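PDB 4J2G: KLTH0A00704p from Lachancea thermotolerans, which probably acts in autophagy, its HORMA domain, the part of Atg13 held in this chain, mediating recruitment of PI 3-kinase. Local coordinates for residues 24-29 with 252-257; 95-100 with 104-109. The protein carries 1 engineered substitution. All coordinates share one frame; numbering follows the deposited sequence.

Interaction 1: 24-29 with 252-257; sequences ELIDNF and TKFGSL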
loop_
_atom_site.group_PDB
_atom_site.type_symbol
_atom_site.label_atom_id
_atom_site.label_comp_id
_atom_site.label_asym_id
_atom_site.label_seq_id
_atom_site.Cartn_x
_atom_site.Cartn_y
_atom_site.Cartn_z
ATOM N N GLU A 24 -11.256 2.520 -21.090
ATOM C CA GLU A 24 -9.945 1.905 -21.315
ATOM C C GLU A 24 -8.778 2.711 -20.729
ATOM O O GLU A 24 -7.745 2.147 -20.340
ATOM C CB GLU A 24 -9.677 1.639 -22.790
ATOM C CG GLU A 24 -10.277 0.352 -23.314
ATOM C CD GLU A 24 -9.786 0.010 -24.716
ATOM O OE1 GLU A 24 -10.490 -0.764 -25.408
ATOM O OE2 GLU A 24 -8.696 0.507 -25.119
ATOM N N LEU A 25 -8.929 4.029 -20.716
ATOM C CA LEU A 25 -7.984 4.891 -20.057
ATOM C C LEU A 25 -8.008 4.497 -18.546
ATOM O O LEU A 25 -6.996 4.107 -17.986
ATOM C CB LEU A 25 -8.398 6.337 -20.274
ATOM C CG LEU A 25 -7.413 7.353 -20.863
ATOM C CD1 LEU A 25 -6.506 6.746 -21.932
ATOM C CD2 LEU A 25 -8.155 8.575 -21.420
ATOM N N ILE A 26 -9.190 4.527 -17.941
ATOM C CA ILE A 26 -9.360 4.186 -16.556
ATOM C C ILE A 26 -8.725 2.855 -16.152
ATOM O O ILE A 26 -7.843 2.822 -15.275
ATOM C CB ILE A 26 -10.817 4.313 -16.118
ATOM C CG1 ILE A 26 -11.245 5.778 -16.216
ATOM C CG2 ILE A 26 -10.970 3.870 -14.653
ATOM C CD1 ILE A 26 -12.740 5.996 -16.366
ATOM N N ASP A 27 -9.137 1.783 -16.806
ATOM C CA ASP A 27 -8.651 0.434 -16.500
ATOM C C ASP A 27 -7.113 0.316 -16.676
ATOM O O ASP A 27 -6.434 -0.406 -15.915
ATOM C CB ASP A 27 -9.388 -0.582 -17.362
ATOM C CG ASP A 27 -8.929 -2.021 -17.136
ATOM O OD1 ASP A 27 -8.964 -2.579 -16.016
ATOM O OD2 ASP A 27 -8.541 -2.622 -18.127
ATOM N N ASN A 28 -6.574 1.050 -17.643
ATOM C CA ASN A 28 -5.160 1.004 -17.953
ATOM C C ASN A 28 -4.374 1.724 -16.854
ATOM O O ASN A 28 -3.258 1.329 -16.496
ATOM C CB ASN A 28 -4.856 1.677 -19.294
ATOM C CG ASN A 28 -5.064 0.757 -20.493
ATOM O OD1 ASN A 28 -5.128 -0.473 -20.383
ATOM N ND2 ASN A 28 -5.150 1.365 -21.666
ATOM N N PHE A 29 -4.973 2.773 -16.317
ATOM C CA PHE A 29 -4.354 3.478 -15.252
ATOM C C PHE A 29 -4.243 2.561 -13.998
ATOM O O PHE A 29 -3.160 2.426 -13.387
ATOM C CB PHE A 29 -5.163 4.677 -14.901
ATOM C CG PHE A 29 -4.487 5.508 -13.921
ATOM C CD1 PHE A 29 -3.427 6.341 -14.325
ATOM C CD2 PHE A 29 -4.816 5.399 -12.584
ATOM C CE1 PHE A 29 -2.725 7.079 -13.400
ATOM C CE2 PHE A 29 -4.112 6.121 -11.641
ATOM C CZ PHE A 29 -3.062 6.948 -12.046
ATOM N N THR A 252 -14.696 12.303 -13.217
ATOM C CA THR A 252 -15.126 11.692 -14.471
ATOM C C THR A 252 -16.641 11.350 -14.520
ATOM O O THR A 252 -17.303 11.148 -13.479
ATOM C CB THR A 252 -14.310 10.428 -14.758
ATOM O OG1 THR A 252 -14.010 10.386 -16.147
ATOM C CG2 THR A 252 -15.071 9.166 -14.358
ATOM N N LYS A 253 -17.177 11.273 -15.740
ATOM C CA LYS A 253 -18.601 11.011 -15.931
ATOM C C LYS A 253 -19.085 9.723 -15.268
ATOM O O LYS A 253 -20.217 9.641 -14.776
ATOM C CB LYS A 253 -18.960 11.030 -17.411
ATOM C CG LYS A 253 -18.234 10.027 -18.292
ATOM C CD LYS A 253 -18.579 10.286 -19.758
ATOM C CE LYS A 253 -18.206 11.708 -20.178
ATOM N NZ LYS A 253 -19.104 12.246 -21.242
ATOM N N PHE A 254 -18.222 8.723 -15.245
ATOM C CA PHE A 254 -18.523 7.470 -14.547
ATOM C C PHE A 254 -18.313 7.535 -13.041
ATOM O O PHE A 254 -18.582 6.567 -12.348
ATOM C CB PHE A 254 -17.686 6.342 -15.110
ATOM C CG PHE A 254 -17.555 6.387 -16.595
ATOM C CD1 PHE A 254 -18.643 6.073 -17.419
ATOM C CD2 PHE A 254 -16.357 6.755 -17.181
ATOM C CE1 PHE A 254 -18.527 6.105 -18.799
ATOM C CE2 PHE A 254 -16.237 6.786 -18.560
ATOM C CZ PHE A 254 -17.321 6.458 -19.370
ATOM N N GLY A 255 -17.853 8.677 -12.541
ATOM C CA GLY A 255 -17.563 8.818 -11.111
ATOM C C GLY A 255 -16.203 9.445 -10.833
ATOM O O GLY A 255 -15.567 10.065 -11.714
ATOM N N SER A 256 -15.746 9.311 -9.595
ATOM C CA SER A 256 -14.456 9.890 -9.255
ATOM C C SER A 256 -13.364 8.838 -9.116
ATOM O O SER A 256 -13.561 7.744 -8.521
ATOM C CB SER A 256 -14.572 10.723 -8.005
ATOM O OG SER A 256 -15.309 11.873 -8.305
ATOM N N LEU A 257 -12.215 9.132 -9.696
ATOM C CA LEU A 257 -11.086 8.227 -9.457
ATOM C C LEU A 257 -10.370 8.641 -8.157
ATOM O O LEU A 257 -9.852 9.733 -8.071
ATOM C CB LEU A 257 -10.176 8.197 -10.668
ATOM C CG LEU A 257 -9.353 6.941 -11.035
ATOM C CD1 LEU A 257 -8.302 7.400 -12.032
ATOM C CD2 LEU A 257 -8.640 6.196 -9.906
#
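I26 packs on F254 and F29 on L257 where apolar side chains set helix 18-39 against a β-sheet of the HORMA domain, a layered α/β fold. I26 and L257 bury the most surface. The helix lies against the hairpin end formed by strands 242-252 and 255-264, where a type I β turn runs from T252 to G255. The summed burial is modest, 185 Å². Two helix residues make the contact: I26 reaches the turn, F29 the strand. With CG1 set beside its own backbone N (chi1 -65°), I26 sends CD1 to the turn, where it lies 3.8 Å from CD2 of the F254 ring. On the other flank of that ring, K253 CG sits 3.7 Å above the plane and over its centre, while W23 stacks on F254 from the helix. One helical turn on from I26, F29 meets L257. M136 of strand 126-136 touches I26, T252 and F254, so the central strand shares in the packing, and L164, L167 and F168 of helix 158-177 reach L257 or F29 as well. In F29 the ring carbon CG is anti to the backbone N (chi1 -173°), which places CD2 at 4.1 Å from L257 CD1.

Interaction 2: 95-100 with 104-109; sequences LDLARL and QQVTLK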
loop_
_atom_site.group_PDB
_atom_site.type_symbol
_atom_site.label_atom_id
_atom_site.label_comp_id
_atom_site.label_asym_id
_atom_site.label_seq_id
_atom_site.Cartn_x
_atom_site.Cartn_y
_atom_site.Cartn_z
ATOM N N LEU A 95 6.682 -6.121 5.570
ATOM C CA LEU A 95 8.000 -6.622 5.804
ATOM C C LEU A 95 7.875 -8.111 5.984
ATOM O O LEU A 95 7.253 -8.574 6.950
ATOM C CB LEU A 95 8.608 -5.955 7.021
ATOM C CG LEU A 95 10.042 -6.291 7.391
ATOM C CD1 LEU A 95 11.005 -5.953 6.251
ATOM C CD2 LEU A 95 10.383 -5.529 8.650
ATOM N N ASP A 96 8.431 -8.848 5.020
ATOM C CA ASP A 96 8.381 -10.327 4.990
ATOM C C ASP A 96 9.360 -11.003 5.979
ATOM O O ASP A 96 10.572 -10.763 5.932
ATOM C CB ASP A 96 8.685 -10.781 3.570
ATOM C CG ASP A 96 8.447 -12.258 3.356
ATOM O OD1 ASP A 96 8.397 -13.049 4.343
ATOM O OD2 ASP A 96 8.332 -12.630 2.166
ATOM N N LEU A 97 8.857 -11.844 6.879
ATOM C CA LEU A 97 9.710 -12.371 7.962
ATOM C C LEU A 97 10.006 -13.871 7.852
ATOM O O LEU A 97 10.497 -14.489 8.800
ATOM C CB LEU A 97 9.046 -12.144 9.311
ATOM C CG LEU A 97 8.736 -10.705 9.701
ATOM C CD1 LEU A 97 8.323 -10.714 11.155
ATOM C CD2 LEU A 97 9.917 -9.788 9.472
ATOM N N ALA A 98 9.660 -14.445 6.707
ATOM C CA ALA A 98 9.803 -15.872 6.420
ATOM C C ALA A 98 11.177 -16.473 6.771
ATOM O O ALA A 98 11.235 -17.590 7.315
ATOM C CB ALA A 98 9.472 -16.136 4.949
ATOM N N ARG A 99 12.252 -15.730 6.476
ATOM C CA ARG A 99 13.642 -16.230 6.503
ATOM C C ARG A 99 14.360 -16.001 7.814
ATOM O O ARG A 99 15.604 -16.118 7.862
ATOM C CB ARG A 99 14.474 -15.540 5.413
ATOM C CG ARG A 99 14.002 -15.737 3.995
ATOM C CD ARG A 99 14.056 -17.200 3.591
ATOM N NE ARG A 99 14.451 -17.340 2.188
ATOM C CZ ARG A 99 15.710 -17.418 1.762
ATOM N NH1 ARG A 99 16.722 -17.376 2.626
ATOM N NH2 ARG A 99 15.958 -17.539 0.466
ATOM N N LEU A 100 13.610 -15.596 8.847
ATOM C CA LEU A 100 14.175 -15.387 10.190
ATOM C C LEU A 100 14.386 -16.704 10.922
ATOM O O LEU A 100 13.481 -17.533 10.976
ATOM C CB LEU A 100 13.224 -14.555 11.046
ATOM C CG LEU A 100 13.398 -13.047 11.255
ATOM C CD1 LEU A 100 14.086 -12.395 10.088
ATOM C CD2 LEU A 100 12.075 -12.355 11.570
ATOM N N GLN A 104 16.404 -14.704 16.222
ATOM C CA GLN A 104 16.366 -13.329 15.683
ATOM C C GLN A 104 15.184 -12.493 16.241
ATOM O O GLN A 104 14.030 -12.902 16.198
ATOM C CB GLN A 104 16.395 -13.373 14.154
ATOM C CG GLN A 104 17.759 -13.812 13.638
ATOM C CD GLN A 104 17.876 -13.860 12.114
ATOM O OE1 GLN A 104 17.108 -14.550 11.421
ATOM N NE2 GLN A 104 18.898 -13.189 11.594
ATOM N N GLN A 105 15.510 -11.339 16.806
ATOM C CA GLN A 105 14.545 -10.408 17.358
ATOM C C GLN A 105 14.336 -9.256 16.327
ATOM O O GLN A 105 15.315 -8.641 15.868
ATOM C CB GLN A 105 15.140 -9.846 18.679
ATOM C CG GLN A 105 14.251 -8.971 19.567
ATOM C CD GLN A 105 12.848 -9.530 19.837
ATOM O OE1 GLN A 105 12.687 -10.691 20.227
ATOM N NE2 GLN A 105 11.836 -8.699 19.672
ATOM N N VAL A 106 13.080 -8.963 15.995
ATOM C CA VAL A 106 12.748 -7.700 15.311
ATOM C C VAL A 106 12.453 -6.551 16.280
ATOM O O VAL A 106 11.588 -6.615 17.143
ATOM C CB VAL A 106 11.559 -7.874 14.348
ATOM C CG1 VAL A 106 11.238 -6.557 13.625
ATOM C CG2 VAL A 106 11.891 -8.959 13.352
ATOM N N THR A 107 13.254 -5.527 16.191
ATOM C CA THR A 107 12.945 -4.290 16.859
ATOM C C THR A 107 12.598 -3.130 15.815
ATOM O O THR A 107 12.852 -3.272 14.606
ATOM C CB THR A 107 14.126 -3.788 17.684
ATOM O OG1 THR A 107 15.282 -3.693 16.847
ATOM C CG2 THR A 107 14.385 -4.671 18.904
ATOM N N LEU A 108 12.004 -2.080 16.348
ATOM C CA LEU A 108 11.596 -0.872 15.662
ATOM C C LEU A 108 12.077 0.280 16.509
ATOM O O LEU A 108 11.831 0.293 17.731
ATOM C CB LEU A 108 10.056 -0.812 15.598
ATOM C CG LEU A 108 9.467 0.501 14.964
ATOM C CD1 LEU A 108 10.016 0.677 13.491
ATOM C CD2 LEU A 108 7.898 0.452 14.976
ATOM N N LYS A 109 12.758 1.234 15.883
ATOM C CA LYS A 109 13.145 2.441 16.555
ATOM C C LYS A 109 12.211 3.582 16.292
ATOM O O LYS A 109 11.759 3.765 15.154
ATOM C CB LYS A 109 14.541 2.845 16.164
ATOM C CG LYS A 109 15.648 1.936 16.626
ATOM C CD LYS A 109 17.005 2.606 16.477
ATOM C CE LYS A 109 18.075 1.773 17.166
ATOM N NZ LYS A 109 19.369 2.504 17.292
#
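This is a local, mainly apolar contact across a short connection, joining the end of strand 89-96 in the five-stranded sheet to strand 105-109, the middle strand of a separate three-stranded sheet. L100 bears most of it on the first side, Q104 and V106 on the second. The two branches of L100 divide the work: CD2 meets V106 CG2 at 3.8 Å, the two side chains crossing at about a right angle, while CD1 lies 3.9 Å from Q104 OE1. V106 has CG1 anti to the backbone N (chi1 -179°), leaving CG2 beside that N and turned to L100, and also within 4.4 Å of L97 CD2. Q104 reaches back along an extended chain, bringing OE1 to 3.3 Å from L100 CA; that oxygen accepts a hydrogen bond from S101 N, so the amide is tied to the connection itself. With an alanine at L100, V106 CG2 would probably lose its nearest apolar partner across the contact and a gap open beside Q104 CB. The chain through L100 is bent by a type I β turn from L97 to L100 and by an Asx turn, D96 OD1 accepting from A98 N at 3.0 Å. Around this core, L97 packs on C119 of strand 115-120, L100 on V200 in a loop, and L95 on L202 of strand 201-208 and F269 of strand 268-271.

How the interactions relate
Taken together, interaction 1 and interaction 2 illustrate how a single sheet can be tied to different neighbours at its two ends. Their centres are 39 Å apart, on opposite sides of the chain's centre, and their nearest atoms are about 23 Å from each other, so neither touches the other. The five-stranded sheet links them: strand 255-264 enters interaction 1 and strand 89-96 enters interaction 2, with strand 126-136 lying between these two. The sequence spacing differs sharply. Interaction 1 brings together parts 223 residues apart, and the whole of interaction 2 falls within that interval, spanning a four-residue step. One is helix-on-hairpin packing, the other a sheet-to-sheet connection.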